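Long-range contact in hydroxyindole o-methyltransferase (Homo sapiens, PDB 4A6E), which transfers a methyl group from S-adenosyl-L-methionine to N-acetylserotonin, giving melatonin and S-adenosyl-L-homocysteine: residues Gly168-Thr173 / Lys332-Ile337. Numbering follows the deposited sequence.
Sequences GRSVLT and KKTGAI
Thr334 OG1 is gripped twice from its own loop: it accepts the backbone N-H of Ala336 at 3.0 Å, an ST turn with an N-H...O angle of 147°, and it donates to the carbonyl of Tyr338. With OG1 between the backbone N and the carbonyl carbon (chi1 60°), the methyl CG2 stands anti to the carbonyl carbon and faces helix 164-173. There CG2 meets Ser170 CB at 3.7 Å, while Thr334 CB lies 4.0 Å from Ser170 OG. The serine hydroxyl is likewise turned to its own backbone: its torsion (chi1 43°) fits a bond back to Asn167 O, one turn earlier, so what Ser170 offers Thr334 is chiefly its methylene. Val171 CG1 reaches the same methyl from one side at 4.2 Å, and Ala336 CB approaches Ser170 OG at 4.4 Å. At the outer margin Lys332 extends alongside, bringing NZ to 4.2 Å from Ser170 O, too far for a hydrogen bond. A valine in place of Thr334 would probably leave Ala336 N and Tyr338 O without their hydroxyl partner and the turn less firmly held. The contact sets residues 168-173 of helix 164-173 against the hairpin loop linking strands 329-332 and 339-344 at the edge of the Rossmann-like methyltransferase sheet. Val171 also borders Trp164, a residue that binds S-adenosyl-L-methionine, and the backbone of Gly335 hydrogen-bonds to the second subunit. With the hydroxyls of Ser170 and Thr334 each bonded on its own side, to Asn167 O and to Ala336 N and Tyr338 O, helix and loop meet mainly through methyl and methylene groups, a small van der Waals patch whose hold depends on fit rather than on polar pairing.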
loop_
_atom_site.group_PDB
_atom_site.type_symbol
_atom_site.label_atom_id
_atom_site.label_comp_id
_atom_site.label_asym_id
_atom_site.label_seq_id
_atom_site.Cartn_x
_atom_site.Cartn_y
_atom_site.Cartn_z
ATOM N N GLY A 168 -5.245 -10.880 -23.129
ATOM C CA GLY A 168 -4.744 -11.083 -24.488
ATOM C C GLY A 168 -5.771 -11.252 -25.593
ATOM O O GLY A 168 -5.654 -10.622 -26.650
ATOM N N ARG A 169 -6.787 -12.116 -25.358
ATOM C CA ARG A 169 -7.838 -12.402 -26.325
ATOM C C ARG A 169 -8.626 -11.153 -26.711
ATOM O O ARG A 169 -8.821 -10.923 -27.903
ATOM C CB ARG A 169 -8.771 -13.509 -25.815
ATOM C CG ARG A 169 -8.992 -14.647 -26.803
ATOM C CD ARG A 169 -10.233 -15.459 -26.481
ATOM N NE ARG A 169 -11.387 -14.975 -27.236
ATOM C CZ ARG A 169 -11.817 -15.512 -28.376
ATOM N NH1 ARG A 169 -11.208 -16.575 -28.891
ATOM N NH2 ARG A 169 -12.865 -14.994 -29.007
ATOM N N SER A 170 -9.053 -10.341 -25.729
ATOM C CA SER A 170 -9.839 -9.130 -26.000
ATOM C C SER A 170 -9.111 -8.097 -26.859
ATOM O O SER A 170 -9.711 -7.545 -27.781
ATOM C CB SER A 170 -10.387 -8.504 -24.717
ATOM O OG SER A 170 -9.449 -8.466 -23.659
ATOM N N VAL A 171 -7.814 -7.874 -26.591
ATOM C CA VAL A 171 -7.016 -6.918 -27.357
ATOM C C VAL A 171 -6.708 -7.379 -28.804
ATOM O O VAL A 171 -6.860 -6.590 -29.746
ATOM C CB VAL A 171 -5.814 -6.317 -26.586
ATOM C CG1 VAL A 171 -6.291 -5.529 -25.373
ATOM C CG2 VAL A 171 -4.793 -7.385 -26.178
ATOM N N LEU A 172 -6.406 -8.673 -28.988
ATOM C CA LEU A 172 -6.113 -9.199 -30.326
ATOM C C LEU A 172 -7.345 -9.476 -31.178
ATOM O O LEU A 172 -7.242 -9.433 -32.405
ATOM C CB LEU A 172 -5.154 -10.403 -30.283
ATOM C CG LEU A 172 -3.898 -10.227 -29.416
ATOM C CD1 LEU A 172 -3.294 -11.567 -29.068
ATOM C CD2 LEU A 172 -2.884 -9.228 -30.020
ATOM N N THR A 173 -8.510 -9.727 -30.552
ATOM C CA THR A 173 -9.740 -9.963 -31.313
ATOM C C THR A 173 -10.673 -8.737 -31.405
ATOM O O THR A 173 -11.727 -8.830 -32.049
ATOM C CB THR A 173 -10.482 -11.233 -30.867
ATOM O OG1 THR A 173 -10.935 -11.065 -29.532
ATOM C CG2 THR A 173 -9.659 -12.488 -31.028
ATOM N N LYS A 332 -11.265 0.428 -29.163
ATOM C CA LYS A 332 -12.267 -0.450 -28.596
ATOM C C LYS A 332 -11.963 -0.652 -27.139
ATOM O O LYS A 332 -10.902 -1.183 -26.798
ATOM C CB LYS A 332 -12.393 -1.791 -29.355
ATOM C CG LYS A 332 -13.770 -2.452 -29.136
ATOM C CD LYS A 332 -13.749 -3.992 -29.234
ATOM C CE LYS A 332 -14.133 -4.698 -27.937
ATOM N NZ LYS A 332 -13.668 -6.123 -27.899
ATOM N N LYS A 333 -12.874 -0.172 -26.272
ATOM C CA LYS A 333 -12.822 -0.360 -24.817
ATOM C C LYS A 333 -13.301 -1.813 -24.608
ATOM O O LYS A 333 -14.401 -2.157 -25.033
ATOM C CB LYS A 333 -13.718 0.675 -24.090
ATOM C CG LYS A 333 -13.048 2.050 -23.905
ATOM C CD LYS A 333 -12.983 2.492 -22.430
ATOM C CE LYS A 333 -12.169 3.755 -22.169
ATOM N NZ LYS A 333 -11.857 3.955 -20.708
ATOM N N THR A 334 -12.420 -2.681 -24.106
ATOM C CA THR A 334 -12.679 -4.124 -23.909
ATOM C C THR A 334 -13.481 -4.446 -22.620
ATOM O O THR A 334 -13.997 -5.566 -22.470
ATOM C CB THR A 334 -11.328 -4.887 -23.788
ATOM O OG1 THR A 334 -10.617 -4.363 -22.662
ATOM C CG2 THR A 334 -10.458 -4.794 -25.046
ATOM N N GLY A 335 -13.484 -3.513 -21.669
ATOM C CA GLY A 335 -14.066 -3.744 -20.358
ATOM C C GLY A 335 -13.016 -4.344 -19.434
ATOM O O GLY A 335 -13.330 -4.751 -18.313
ATOM N N ALA A 336 -11.755 -4.412 -19.904
ATOM C CA ALA A 336 -10.618 -4.953 -19.158
ATOM C C ALA A 336 -9.607 -3.819 -18.936
ATOM O O ALA A 336 -9.893 -2.682 -19.339
ATOM C CB ALA A 336 -9.978 -6.109 -19.931
ATOM N N ILE A 337 -8.464 -4.093 -18.256
ATOM C CA ILE A 337 -7.458 -3.051 -18.027
ATOM C C ILE A 337 -7.000 -2.512 -19.396
ATOM O O ILE A 337 -7.095 -1.303 -19.650
ATOM C CB ILE A 337 -6.251 -3.557 -17.163
ATOM C CG1 ILE A 337 -6.716 -3.962 -15.750
ATOM C CG2 ILE A 337 -5.145 -2.491 -17.099
ATOM C CD1 ILE A 337 -5.674 -4.710 -14.888
#